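Long-range contacts in lipid binding protein LpqN (Mycobacterium tuberculosis, PDB 6E5F), which takes part in cell envelope biogenesis, binds a dodecyl trehaloside and may connect MmpL transporters with periplasmic proteins: residues P88-W93 / M214-V219; D117-V122 / A203-D208; K136-A141 / T187-S192; G143-L148 / R181-K186. One frame throughout, in Å; residues are numbered along the deposited sequence. Where two conformers were deposited one is given.

Along the chain the four contacts enclose one another: interaction 1 spans interaction 2, which spans interaction 3, which in turn spans interaction 4. Interactions 2, 3 and 4 all reach the large antiparallel sheet through the neighbouring strands 179-192 and 195-206, interactions 3 and 4 sharing the former. Interaction 1 packs the loop before strand 93-96 against helix 210-223, and its Ala-216 touches Ile-121 of interaction 2; their centres lie about 12 Å apart. Arg-181 of interaction 4 forms salt bridges to Asp-117 and Asp-204 of interaction 2. Interaction 3 lies across the chain's centre from interaction 1, about 23 Å between centres. Interactions 1, 2 and 4 contribute residues to the pocket of the bound dodecyl trehaloside.

Interaction 1: P88-W93 / M214-V219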
loop_
_atom_site.group_PDB
_atom_site.type_symbol
_atom_site.label_atom_id
_atom_site.label_comp_id
_atom_site.label_asym_id
_atom_site.label_seq_id
_atom_site.Cartn_x
_atom_site.Cartn_y
_atom_site.Cartn_z
ATOM N N PRO A 88 -0.078 -12.738 -3.754
ATOM C CA PRO A 88 0.878 -13.846 -3.812
ATOM C C PRO A 88 1.997 -13.670 -2.797
ATOM O O PRO A 88 2.291 -12.567 -2.332
ATOM C CB PRO A 88 1.428 -13.747 -5.238
ATOM C CG PRO A 88 1.402 -12.283 -5.520
ATOM C CD PRO A 88 0.157 -11.762 -4.836
ATOM N N VAL A 89 2.619 -14.794 -2.458
ATOM C CA VAL A 89 3.825 -14.797 -1.632
ATOM C C VAL A 89 4.994 -15.143 -2.545
ATOM O O VAL A 89 5.195 -16.323 -2.865
ATOM C CB VAL A 89 3.710 -15.794 -0.468
ATOM C CG1 VAL A 89 4.995 -15.791 0.352
ATOM C CG2 VAL A 89 2.519 -15.456 0.405
ATOM N N PRO A 90 5.778 -14.166 -2.999
ATOM C CA PRO A 90 6.881 -14.477 -3.913
ATOM C C PRO A 90 7.881 -15.429 -3.277
ATOM O O PRO A 90 7.953 -15.581 -2.055
ATOM C CB PRO A 90 7.518 -13.107 -4.187
ATOM C CG PRO A 90 6.449 -12.112 -3.865
ATOM C CD PRO A 90 5.664 -12.719 -2.743
ATOM N N ASP A 91 8.658 -16.085 -4.133
ATOM C CA ASP A 91 9.687 -16.996 -3.653
ATOM C C ASP A 91 10.696 -16.240 -2.799
ATOM O O ASP A 91 11.042 -15.090 -3.085
ATOM C CB ASP A 91 10.392 -17.656 -4.835
ATOM C CG ASP A 91 9.494 -18.625 -5.580
ATOM O OD1 ASP A 91 8.615 -19.235 -4.935
ATOM O OD2 ASP A 91 9.668 -18.776 -6.807
ATOM N N ASP A 92 11.158 -16.895 -1.735
ATOM C CA ASP A 92 12.085 -16.349 -0.746
ATOM C C ASP A 92 11.434 -15.326 0.178
ATOM O O ASP A 92 12.126 -14.755 1.031
ATOM C CB ASP A 92 13.361 -15.763 -1.369
ATOM C CG ASP A 92 14.201 -16.814 -2.073
ATOM O OD1 ASP A 92 14.111 -18.000 -1.692
ATOM O OD2 ASP A 92 14.951 -16.453 -3.003
ATOM N N TRP A 93 10.137 -15.068 0.039
ATOM C CA TRP A 93 9.388 -14.257 0.984
ATOM C C TRP A 93 8.486 -15.163 1.812
ATOM O O TRP A 93 8.112 -16.256 1.376
ATOM C CB TRP A 93 8.521 -13.225 0.258
ATOM C CG TRP A 93 9.303 -12.160 -0.452
ATOM C CD1 TRP A 93 10.084 -12.316 -1.560
ATOM C CD2 TRP A 93 9.372 -10.770 -0.106
ATOM N NE1 TRP A 93 10.637 -11.114 -1.923
ATOM C CE2 TRP A 93 10.216 -10.148 -1.047
ATOM C CE3 TRP A 93 8.803 -9.993 0.906
ATOM C CZ2 TRP A 93 10.502 -8.789 -1.005
ATOM C CZ3 TRP A 93 9.090 -8.644 0.947
ATOM C CH2 TRP A 93 9.933 -8.054 -0.003
ATOM N N MET A 214 11.554 -4.571 -5.886
ATOM C CA MET A 214 11.052 -4.490 -7.253
ATOM C C MET A 214 10.676 -5.867 -7.784
ATOM O O MET A 214 9.659 -6.018 -8.468
ATOM C CB MET A 214 12.093 -3.823 -8.152
ATOM C CG MET A 214 12.506 -2.429 -7.677
ATOM S SD MET A 214 13.504 -1.501 -8.853
ATOM C CE MET A 214 12.310 -1.206 -10.142
ATOM N N ASP A 215 11.481 -6.886 -7.473
ATOM C CA ASP A 215 11.149 -8.244 -7.894
ATOM C C ASP A 215 9.814 -8.685 -7.305
ATOM O O ASP A 215 8.959 -9.234 -8.010
ATOM C CB ASP A 215 12.263 -9.207 -7.480
ATOM C CG ASP A 215 13.536 -9.009 -8.281
ATOM O OD1 ASP A 215 13.460 -8.460 -9.400
ATOM O OD2 ASP A 215 14.614 -9.413 -7.795
ATOM N N ALA A 216 9.616 -8.449 -6.006
ATOM C CA ALA A 216 8.363 -8.835 -5.367
ATOM C C ALA A 216 7.182 -8.088 -5.966
ATOM O O ALA A 216 6.085 -8.646 -6.079
ATOM C CB ALA A 216 8.447 -8.570 -3.865
ATOM N N ALA A 217 7.388 -6.829 -6.357
ATOM C CA ALA A 217 6.299 -6.030 -6.905
ATOM C C ALA A 217 5.775 -6.622 -8.205
ATOM O O ALA A 217 4.563 -6.617 -8.454
ATOM C CB ALA A 217 6.791 -4.607 -7.153
ATOM N N ASN A 218 6.674 -7.115 -9.059
ATOM C CA ASN A 218 6.243 -7.728 -10.310
ATOM C C ASN A 218 5.350 -8.930 -10.047
ATOM O O ASN A 218 4.329 -9.112 -10.717
ATOM C CB ASN A 218 7.460 -8.151 -11.124
ATOM C CG ASN A 218 8.366 -6.991 -11.453
ATOM O OD1 ASN A 218 7.903 -5.903 -11.794
ATOM N ND2 ASN A 218 9.668 -7.213 -11.344
ATOM N N VAL A 219 5.728 -9.769 -9.080
ATOM C CA VAL A 219 4.906 -10.924 -8.734
ATOM C C VAL A 219 3.528 -10.469 -8.275
ATOM O O VAL A 219 2.502 -11.025 -8.687
ATOM C CB VAL A 219 5.616 -11.776 -7.667
ATOM C CG1 VAL A 219 4.752 -12.960 -7.272
ATOM C CG2 VAL A 219 6.972 -12.244 -8.176
#
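A type II beta turn from Pro-90 to Trp-93, just where strand 93-96 begins, packs against Ala-216 and Val-219 on one side of helix 210-223. The two helix residues stand one turn apart, and the loop meets them with two prolines and an indole; no hydrogen bond crosses the contact. The turn is closed by its own backbone bond from Trp-93 N to Pro-90 O, at 3.1 Å. Val-219, one turn further along the helix than Ala-216, touches both prolines with its CG1, anti to the backbone N (chi1 178°). This methyl lies 3.8 Å from Pro-88 CG, the two side chains sliding past each other in opposite directions. Pro-90 meets the same Val-219 CG1 with its own CG at 3.9 Å. Pro-90 CG also comes within 4.1 Å of Ala-216 CB, so the pyrrolidine ring spans one helical turn. Around it, Ile-107 of strand 106-109 touches both Pro-90 and Trp-93, while Tyr-109 meets the indole ring. The other side of the helix looks into the lipid pocket, where Met-214 and Ala-217 touch the bound trehaloside. Ala-216 CB approaches the indole of Trp-93 obliquely, shifted toward the rim, and its closest ring atom is CZ2 at 3.5 Å.

Interaction 2: D117-V122 / A203-D208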
loop_
_atom_site.group_PDB
_atom_site.type_symbol
_atom_site.label_atom_id
_atom_site.label_comp_id
_atom_site.label_asym_id
_atom_site.label_seq_id
_atom_site.Cartn_x
_atom_site.Cartn_y
_atom_site.Cartn_z
ATOM N N ASP A 117 16.167 -5.491 10.045
ATOM C CA ASP A 117 15.604 -4.495 9.136
ATOM C C ASP A 117 15.407 -5.132 7.764
ATOM O O ASP A 117 16.046 -4.728 6.779
ATOM C CB ASP A 117 16.520 -3.274 9.057
ATOM C CG ASP A 117 15.841 -2.074 8.429
ATOM O OD1 ASP A 117 14.656 -2.186 8.056
ATOM O OD2 ASP A 117 16.499 -1.017 8.322
ATOM N N PRO A 118 14.530 -6.122 7.659
ATOM C CA PRO A 118 14.363 -6.846 6.396
ATOM C C PRO A 118 13.431 -6.104 5.456
ATOM O O PRO A 118 12.546 -5.358 5.902
ATOM C CB PRO A 118 13.728 -8.169 6.845
ATOM C CG PRO A 118 12.909 -7.779 8.037
ATOM C CD PRO A 118 13.710 -6.702 8.741
ATOM N N PRO A 119 13.581 -6.293 4.144
ATOM C CA PRO A 119 12.580 -5.763 3.212
ATOM C C PRO A 119 11.207 -6.342 3.520
ATOM O O PRO A 119 11.064 -7.534 3.797
ATOM C CB PRO A 119 13.083 -6.229 1.842
ATOM C CG PRO A 119 14.538 -6.472 2.028
ATOM C CD PRO A 119 14.698 -6.951 3.441
ATOM N N THR A 120 10.194 -5.481 3.461
ATOM C CA THR A 120 8.831 -5.887 3.763
ATOM C C THR A 120 7.858 -5.183 2.830
ATOM O O THR A 120 8.102 -4.061 2.373
ATOM C CB THR A 120 8.431 -5.531 5.203
ATOM O OG1 THR A 120 8.456 -4.107 5.367
ATOM C CG2 THR A 120 9.367 -6.181 6.202
ATOM N N ILE A 121 6.744 -5.856 2.560
ATOM C CA ILE A 121 5.591 -5.255 1.902
ATOM C C ILE A 121 4.379 -5.574 2.771
ATOM O O ILE A 121 4.031 -6.746 2.954
ATOM C CB ILE A 121 5.406 -5.759 0.463
ATOM C CG1 ILE A 121 6.674 -5.471 -0.352
ATOM C CG2 ILE A 121 4.182 -5.102 -0.177
ATOM C CD1 ILE A 121 6.638 -5.979 -1.781
ATOM N N VAL A 122 3.760 -4.534 3.310
ATOM C CA VAL A 122 2.676 -4.659 4.278
ATOM C C VAL A 122 1.398 -4.137 3.646
ATOM O O VAL A 122 1.412 -3.155 2.902
ATOM C CB VAL A 122 3.012 -3.893 5.573
ATOM C CG1 VAL A 122 1.776 -3.679 6.413
ATOM C CG2 VAL A 122 4.085 -4.639 6.355
ATOM N N ALA A 203 5.635 -0.770 0.662
ATOM C CA ALA A 203 6.921 -1.451 0.559
ATOM C C ALA A 203 8.016 -0.593 1.178
ATOM O O ALA A 203 8.022 0.629 1.013
ATOM C CB ALA A 203 7.253 -1.726 -0.908
ATOM N N ASP A 204 8.931 -1.237 1.900
ATOM C CA ASP A 204 10.038 -0.519 2.516
ATOM C C ASP A 204 11.249 -1.431 2.612
ATOM O O ASP A 204 11.133 -2.599 2.985
ATOM C CB ASP A 204 9.641 -0.024 3.910
ATOM C CG ASP A 204 10.834 0.412 4.740
ATOM O OD1 ASP A 204 11.375 1.506 4.487
ATOM O OD2 ASP A 204 11.236 -0.347 5.648
ATOM N N ALA A 205 12.413 -0.888 2.268
ATOM C CA ALA A 205 13.665 -1.620 2.417
ATOM C C ALA A 205 14.811 -0.624 2.460
ATOM O O ALA A 205 14.682 0.523 2.027
ATOM C CB ALA A 205 13.875 -2.613 1.269
ATOM N N LEU A 206 15.936 -1.080 3.000
ATOM C CA LEU A 206 17.162 -0.304 2.880
ATOM C C LEU A 206 17.524 -0.146 1.408
ATOM O O LEU A 206 17.237 -1.012 0.578
ATOM C CB LEU A 206 18.298 -1.001 3.624
ATOM C CG LEU A 206 18.171 -1.009 5.152
ATOM C CD1 LEU A 206 19.090 -2.053 5.762
ATOM C CD2 LEU A 206 18.476 0.372 5.723
ATOM N N ASP A 207 18.155 0.990 1.090
ATOM C CA ASP A 207 18.494 1.319 -0.291
ATOM C C ASP A 207 19.172 0.159 -1.012
ATOM O O ASP A 207 18.854 -0.131 -2.170
ATOM C CB ASP A 207 19.405 2.548 -0.309
ATOM C CG ASP A 207 19.868 2.914 -1.709
ATOM O OD1 ASP A 207 19.017 3.353 -2.508
ATOM O OD2 ASP A 207 21.074 2.758 -2.000
ATOM N N ASP A 208 20.102 -0.523 -0.344
ATOM C CA ASP A 208 20.859 -1.573 -1.011
ATOM C C ASP A 208 20.007 -2.783 -1.372
ATOM O O ASP A 208 20.470 -3.626 -2.148
ATOM C CB ASP A 208 22.049 -1.991 -0.146
ATOM C CG ASP A 208 23.092 -2.767 -0.925
ATOM O OD1 ASP A 208 23.544 -2.268 -1.979
ATOM O OD2 ASP A 208 23.474 -3.868 -0.480
HETATM O O HOH W 1 15.943 -3.655 4.105
HETATM O O HOH W 2 10.645 -2.690 6.286
#
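Asp-117 and Leu-206 cross at a slant, just before strand 120-130 begins and where strand 195-206 ends. The carboxylate is swung out with CG anti to the backbone N (chi1 -165°), and its OD2 comes within 3.5 Å of Leu-206 CD2. A water joins the two backbones here, donating to Asp-117 O and accepting from Leu-206 N at 2.8 Å. Further in, the antiparallel strands meet at the hydrogen-bonded pair Thr-120 and Asp-204. Thr-120 N gives to Asp-204 O at 3.1 Å, and Asp-204 N returns a bond of 3.0 Å to Thr-120 O, both close to linear. Side chains then sort by face. Thr-120 and Asp-204 share one, together with a second water 2.8 Å from Thr-120 OG1; this water also lies within hydrogen-bonding distance of Asp-204 OD2, though it has more acceptors in reach than protons, so not all can be served at once. Ile-121 and Ala-203 form a non-hydrogen-bonded pair on the opposite face, the one covered by helix 210-223, with Ile-121 CG1 3.8 Å from Ala-203 CB. Ala-203 also touches the bound trehaloside. Beyond the bridges Pro-119 CB rests on Ala-205 CB at 3.7 Å. Asp-117 OD1 and Asp-204 OD2 are 4.6 Å apart, a like-charge approach that Arg-181, salt-bridged to both carboxylates, would be expected to offset.

Interaction 3: K136-A141 / T187-S192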
loop_
_atom_site.group_PDB
_atom_site.type_symbol
_atom_site.label_atom_id
_atom_site.label_comp_id
_atom_site.label_asym_id
_atom_site.label_seq_id
_atom_site.Cartn_x
_atom_site.Cartn_y
_atom_site.Cartn_z
ATOM N N LYS A 136 -11.247 10.522 -6.142
ATOM C CA LYS A 136 -10.477 11.417 -5.285
ATOM C C LYS A 136 -9.490 10.646 -4.418
ATOM O O LYS A 136 -8.431 11.174 -4.070
ATOM C CB LYS A 136 -11.402 12.278 -4.422
ATOM C CG LYS A 136 -12.303 13.230 -5.217
ATOM C CD LYS A 136 -11.526 14.264 -6.040
ATOM C CE LYS A 136 -11.117 15.471 -5.213
ATOM N NZ LYS A 136 -10.545 16.557 -6.064
ATOM N N VAL A 137 -9.807 9.401 -4.060
ATOM C CA VAL A 137 -8.846 8.585 -3.326
ATOM C C VAL A 137 -7.574 8.428 -4.141
ATOM O O VAL A 137 -6.462 8.592 -3.630
ATOM C CB VAL A 137 -9.458 7.224 -2.952
ATOM C CG1 VAL A 137 -8.422 6.336 -2.268
ATOM C CG2 VAL A 137 -10.668 7.414 -2.056
ATOM N N LEU A 138 -7.722 8.098 -5.421
ATOM C CA LEU A 138 -6.568 7.976 -6.310
ATOM C C LEU A 138 -5.851 9.311 -6.456
ATOM O O LEU A 138 -4.618 9.375 -6.463
ATOM C CB LEU A 138 -7.031 7.483 -7.684
ATOM C CG LEU A 138 -7.652 6.085 -7.752
ATOM C CD1 LEU A 138 -8.438 5.903 -9.036
ATOM C CD2 LEU A 138 -6.570 5.023 -7.648
ATOM N N GLN A 139 -6.620 10.399 -6.578
ATOM C CA GLN A 139 -6.018 11.715 -6.755
ATOM C C GLN A 139 -5.072 12.060 -5.609
ATOM O O GLN A 139 -4.005 12.640 -5.832
ATOM C CB GLN A 139 -7.108 12.777 -6.897
ATOM C CG GLN A 139 -6.575 14.169 -7.178
ATOM C CD GLN A 139 -7.679 15.176 -7.451
ATOM O OE1 GLN A 139 -8.852 14.820 -7.551
ATOM N NE2 GLN A 139 -7.305 16.443 -7.572
ATOM N N PHE A 140 -5.432 11.704 -4.378
ATOM C CA PHE A 140 -4.658 12.092 -3.205
ATOM C C PHE A 140 -3.716 11.000 -2.714
ATOM O O PHE A 140 -2.998 11.220 -1.730
ATOM C CB PHE A 140 -5.601 12.529 -2.079
ATOM C CG PHE A 140 -6.481 13.684 -2.451
ATOM C CD1 PHE A 140 -5.957 14.795 -3.094
ATOM C CD2 PHE A 140 -7.837 13.652 -2.180
ATOM C CE1 PHE A 140 -6.763 15.853 -3.446
ATOM C CE2 PHE A 140 -8.648 14.710 -2.529
ATOM C CZ PHE A 140 -8.112 15.814 -3.161
ATOM N N ALA A 141 -3.674 9.856 -3.386
ATOM C CA ALA A 141 -2.765 8.780 -2.994
ATOM C C ALA A 141 -1.304 9.211 -2.856
ATOM O O ALA A 141 -0.650 8.752 -1.905
ATOM C CB ALA A 141 -2.888 7.625 -3.997
ATOM N N THR A 187 -1.875 2.085 -4.101
ATOM C CA THR A 187 -3.221 2.263 -3.572
ATOM C C THR A 187 -4.200 1.760 -4.623
ATOM O O THR A 187 -4.129 2.164 -5.781
ATOM C CB THR A 187 -3.474 3.739 -3.273
ATOM O OG1 THR A 187 -2.569 4.195 -2.263
ATOM C CG2 THR A 187 -4.907 3.956 -2.790
ATOM N N VAL A 188 -5.097 0.869 -4.222
ATOM C CA VAL A 188 -6.096 0.288 -5.114
ATOM C C VAL A 188 -7.470 0.659 -4.576
ATOM O O VAL A 188 -7.738 0.474 -3.388
ATOM C CB VAL A 188 -5.962 -1.241 -5.192
ATOM C CG1 VAL A 188 -6.888 -1.804 -6.268
ATOM C CG2 VAL A 188 -4.515 -1.658 -5.437
ATOM N N VAL A 189 -8.316 1.199 -5.441
ATOM C CA VAL A 189 -9.673 1.590 -5.063
ATOM C C VAL A 189 -10.641 0.533 -5.564
ATOM O O VAL A 189 -10.650 0.191 -6.753
ATOM C CB VAL A 189 -10.012 2.989 -5.596
ATOM C CG1 VAL A 189 -11.432 3.363 -5.263
ATOM C CG2 VAL A 189 -9.064 4.003 -4.994
ATOM N N ILE A 190 -11.453 0.015 -4.653
ATOM C CA ILE A 190 -12.313 -1.133 -4.926
ATOM C C ILE A 190 -13.737 -0.753 -4.535
ATOM O O ILE A 190 -14.164 -1.029 -3.402
ATOM C CB ILE A 190 -11.825 -2.380 -4.172
ATOM C CG1 ILE A 190 -10.345 -2.665 -4.470
ATOM C CG2 ILE A 190 -12.701 -3.594 -4.522
ATOM C CD1 ILE A 190 -9.688 -3.577 -3.445
ATOM N N PRO A 191 -14.503 -0.109 -5.416
ATOM C CA PRO A 191 -15.904 0.189 -5.081
ATOM C C PRO A 191 -16.712 -1.098 -5.047
ATOM O O PRO A 191 -16.670 -1.896 -5.985
ATOM C CB PRO A 191 -16.359 1.108 -6.225
ATOM C CG PRO A 191 -15.097 1.547 -6.917
ATOM C CD PRO A 191 -14.140 0.422 -6.740
ATOM N N SER A 192 -17.448 -1.303 -3.954
ATOM C CA SER A 192 -18.163 -2.554 -3.769
ATOM C C SER A 192 -19.116 -2.447 -2.592
ATOM O O SER A 192 -18.767 -1.884 -1.550
ATOM C CB SER A 192 -17.185 -3.700 -3.489
ATOM O OG SER A 192 -17.903 -4.879 -3.169
#
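Thr-187 OG1, a hydroxyl hydrogen-bonded to the amide NE2 of Gln-200, is touched from the helix by Ala-141 CB at 3.9 Å. Val-137 and Ala-141 point at strand 179-192, and Leu-138 reaches it with the end of its side chain. No hydrogen bond crosses the contact, which centres on one methyl of the strand, two residues further along from Thr-187. Val-189 CG2, anti to the carbonyl carbon, lies between two helix residues and is met by Val-137 CG1 at 3.6 Å. Leu-138, modelled in two conformers, brings its CG to 3.7 Å from the same Val-189 CG2 in one of them, and its CD2 also approaches that methyl. The short helix and strand segments run nearly antiparallel, at 175°, with axes 8.7 Å apart at closest approach. Helix 134-140 lies over strand 179-192, with helix 61-66 beside it, where Ile-61 touches Val-137, Ala-141 and Thr-187; the neighbouring strand 195-206 is also in contact, its Val-198 touching Val-137 and Thr-187.

Interaction 4: G143-L148 / R181-K186; sequences GELKNL and RTVAQK. With L6T (alpha-D-glucopyranosyl 6-O-dodecyl-alpha-D-glucopyranoside), chain B.
The carboxylate of Glu-144 is approached by Gln-185 from above its plane rather than within it: NE2 donates to OE2 at 3.0 Å, 60° out of the carboxylate plane, although the bond itself is nearly straight. The hydrogen bond leaves within the amide plane of Gln-185, and the two side chains cross at about a right angle. Both are fully stretched, Glu-144 from the exposed side of helix 143-146 and Gln-185 from the buried strand, and this brings their ends together. Gln-185 NE2 also donates to Asn-202 OD1, so two acceptors hold the amide NH2, which should restrain its rotation. One water lies 2.7 Å from Glu-144 OE2 and within bonding distance of Gln-185 OE1, with more acceptors around it than protons; a second donates to OE1 and accepts from Leu-145 N at 2.9 Å. Strand 179-192 belongs to the large antiparallel sheet, and helix 143-146 covers the face opposite the lipid. Leu-145 lies at the middle of the helix contact, CD1 and CD2 both about 4.0 Å from Gln-185 CB, and CD1 also reaching Ala-184 CA at 3.8 Å. Beside it, Leu-148 CD2 and Val-183 CG1 meet tip to tip in one of the two modelled conformers of Val-183. On the lipid side of the strand, Ala-184 CB rests 3.5 Å from CBD of the bound trehaloside's dodecyl chain, and Thr-182 CG2 touches its CAZ.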
loop_
_atom_site.group_PDB
_atom_site.type_symbol
_atom_site.label_atom_id
_atom_site.label_comp_id
_atom_site.label_asym_id
_atom_site.label_seq_id
_atom_site.Cartn_x
_atom_site.Cartn_y
_atom_site.Cartn_z
ATOM N N GLY A 143 0.034 11.845 -1.732
ATOM C CA GLY A 143 0.330 12.821 -0.697
ATOM C C GLY A 143 1.150 12.257 0.449
ATOM O O GLY A 143 2.081 12.905 0.936
ATOM N N GLU A 144 0.820 11.042 0.894
ATOM C CA GLU A 144 1.449 10.484 2.087
ATOM C C GLU A 144 2.955 10.322 1.902
ATOM O O GLU A 144 3.745 10.806 2.723
ATOM C CB GLU A 144 0.798 9.144 2.443
ATOM C CG GLU A 144 1.371 8.495 3.694
ATOM C CD GLU A 144 0.721 7.166 4.023
ATOM O OE1 GLU A 144 1.155 6.517 5.000
ATOM O OE2 GLU A 144 -0.222 6.770 3.310
ATOM N N LEU A 145 3.374 9.622 0.846
ATOM C CA LEU A 145 4.805 9.427 0.622
ATOM C C LEU A 145 5.510 10.756 0.406
ATOM O O LEU A 145 6.631 10.956 0.883
ATOM C CB LEU A 145 5.049 8.502 -0.567
ATOM C CG LEU A 145 4.607 7.037 -0.501
ATOM C CD1 LEU A 145 5.594 6.159 -1.266
ATOM C CD2 LEU A 145 4.426 6.533 0.918
ATOM N N LYS A 146 4.875 11.678 -0.319
ATOM C CA LYS A 146 5.514 12.960 -0.590
ATOM C C LYS A 146 5.758 13.765 0.679
ATOM O O LYS A 146 6.588 14.682 0.665
ATOM C CB LYS A 146 4.683 13.760 -1.595
ATOM C CG LYS A 146 4.708 13.177 -3.001
ATOM C CD LYS A 146 3.740 13.895 -3.931
ATOM C CE LYS A 146 4.165 15.327 -4.206
ATOM N NZ LYS A 146 3.158 16.055 -5.030
ATOM N N ASN A 147 5.073 13.438 1.776
ATOM C CA ASN A 147 5.275 14.104 3.054
ATOM C C ASN A 147 6.359 13.450 3.903
ATOM O O ASN A 147 6.675 13.965 4.982
ATOM C CB ASN A 147 3.967 14.137 3.854
ATOM C CG ASN A 147 2.936 15.078 3.258
ATOM O OD1 ASN A 147 3.267 15.977 2.486
ATOM N ND2 ASN A 147 1.673 14.877 3.625
ATOM N N LEU A 148 6.928 12.333 3.456
ATOM C CA LEU A 148 7.985 11.680 4.214
ATOM C C LEU A 148 9.214 12.585 4.282
ATOM O O LEU A 148 9.501 13.325 3.336
ATOM C CB LEU A 148 8.368 10.364 3.541
ATOM C CG LEU A 148 8.155 9.027 4.261
ATOM C CD1 LEU A 148 7.109 9.084 5.364
ATOM C CD2 LEU A 148 7.774 7.969 3.239
ATOM N N ARG A 181 16.412 4.860 2.452
ATOM C CA ARG A 181 15.473 3.754 2.344
ATOM C C ARG A 181 14.657 3.910 1.075
ATOM O O ARG A 181 14.302 5.028 0.693
ATOM C CB ARG A 181 14.513 3.717 3.544
ATOM C CG ARG A 181 15.204 3.734 4.902
ATOM C CD ARG A 181 14.220 3.440 6.027
ATOM N NE ARG A 181 13.708 2.074 5.932
ATOM C CZ ARG A 181 14.304 1.013 6.473
ATOM N NH1 ARG A 181 15.427 1.152 7.165
ATOM N NH2 ARG A 181 13.773 -0.189 6.318
ATOM N N THR A 182 14.361 2.790 0.428
ATOM C CA THR A 182 13.425 2.766 -0.689
ATOM C C THR A 182 12.027 2.501 -0.147
ATOM O O THR A 182 11.823 1.574 0.645
ATOM C CB THR A 182 13.823 1.683 -1.688
ATOM O OG1 THR A 182 15.101 2.017 -2.254
ATOM C CG2 THR A 182 12.799 1.564 -2.799
ATOM N N VAL A 183 11.076 3.329 -0.557
ATOM C CA VAL A 183 9.696 3.218 -0.109
ATOM C C VAL A 183 8.789 3.334 -1.322
ATOM O O VAL A 183 9.081 4.053 -2.278
ATOM C CB VAL A 183 9.358 4.300 0.941
ATOM C CG1 VAL A 183 9.416 5.698 0.324
ATOM C CG2 VAL A 183 7.999 4.033 1.550
ATOM N N ALA A 184 7.673 2.620 -1.274
ATOM C CA ALA A 184 6.704 2.734 -2.341
ATOM C C ALA A 184 5.349 2.351 -1.787
ATOM O O ALA A 184 5.239 1.618 -0.797
ATOM C CB ALA A 184 7.044 1.832 -3.519
ATOM N N GLN A 185 4.320 2.857 -2.446
ATOM C CA GLN A 185 2.960 2.594 -2.012
ATOM C C GLN A 185 2.073 2.448 -3.230
ATOM O O GLN A 185 2.032 3.334 -4.087
ATOM C CB GLN A 185 2.453 3.727 -1.128
ATOM C CG GLN A 185 1.061 3.496 -0.570
ATOM C CD GLN A 185 0.603 4.657 0.258
ATOM O OE1 GLN A 185 0.338 5.737 -0.267
ATOM N NE2 GLN A 185 0.504 4.449 1.567
ATOM N N LYS A 186 1.367 1.322 -3.300
ATOM C CA LYS A 186 0.330 1.118 -4.300
ATOM C C LYS A 186 -1.016 1.209 -3.600
ATOM O O LYS A 186 -1.252 0.506 -2.611
ATOM C CB LYS A 186 0.476 -0.235 -5.002
ATOM C CG LYS A 186 -0.427 -0.370 -6.228
ATOM C CD LYS A 186 -0.021 -1.533 -7.126
ATOM C CE LYS A 186 -0.649 -1.404 -8.512
ATOM N NZ LYS A 186 -0.102 -2.388 -9.495
HETATM C C1 L6T B . 14.373 8.727 -6.849
HETATM C C2 L6T B . 15.306 8.516 -5.667
HETATM C C3 L6T B . 16.161 7.294 -5.912
HETATM C C4 L6T B . 15.252 6.101 -6.136
HETATM C C5 L6T B . 14.369 6.391 -7.346
HETATM C C6 L6T B . 13.478 5.160 -7.685
HETATM C CAA L6T B . 14.251 9.470 -9.056
HETATM C CAO L6T B . 14.859 11.723 -8.560
HETATM C CAP L6T B . 14.296 13.081 -8.132
HETATM C CAR L6T B . 15.581 11.862 -9.890
HETATM C CAT L6T B . 16.132 10.505 -10.286
HETATM C CAV L6T B . 14.974 9.537 -10.392
HETATM C CAX L6T B . 11.699 4.031 -6.672
HETATM C CAY L6T B . 11.944 2.493 -6.653
HETATM C CAZ L6T B . 10.619 1.985 -6.091
HETATM C CBA L6T B . 10.536 0.496 -6.430
HETATM C CBB L6T B . 9.665 0.009 -5.265
HETATM C CBC L6T B . 8.748 -1.054 -5.798
HETATM C CBD L6T B . 7.770 -1.445 -4.637
HETATM C CBE L6T B . 6.556 -2.033 -5.312
HETATM C CBF L6T B . 5.284 -1.118 -5.178
HETATM C CBG L6T B . 4.676 -1.269 -3.769
HETATM C CBH L6T B . 4.302 -2.711 -3.489
HETATM C CBI L6T B . 3.606 -3.418 -4.659
HETATM O O1 L6T B . 15.139 8.987 -8.035
HETATM O O2 L6T B . 16.150 9.662 -5.515
HETATM O O3 L6T B . 17.009 7.062 -4.780
HETATM O O4 L6T B . 16.055 4.946 -6.374
HETATM O O5 L6T B . 13.554 7.551 -7.058
HETATM O O6 L6T B . 12.902 4.783 -6.467
HETATM O OAN L6T B . 13.774 10.783 -8.691
HETATM O OAQ L6T B . 13.298 13.501 -9.064
HETATM O OAS L6T B . 16.659 12.800 -9.767
HETATM O OAU L6T B . 16.803 10.599 -11.550
HETATM O OAW L6T B . 15.462 8.235 -10.740
HETATM O O HOH W 3 -1.604 7.373 1.017
HETATM O O HOH W 4 1.652 8.113 -0.904
#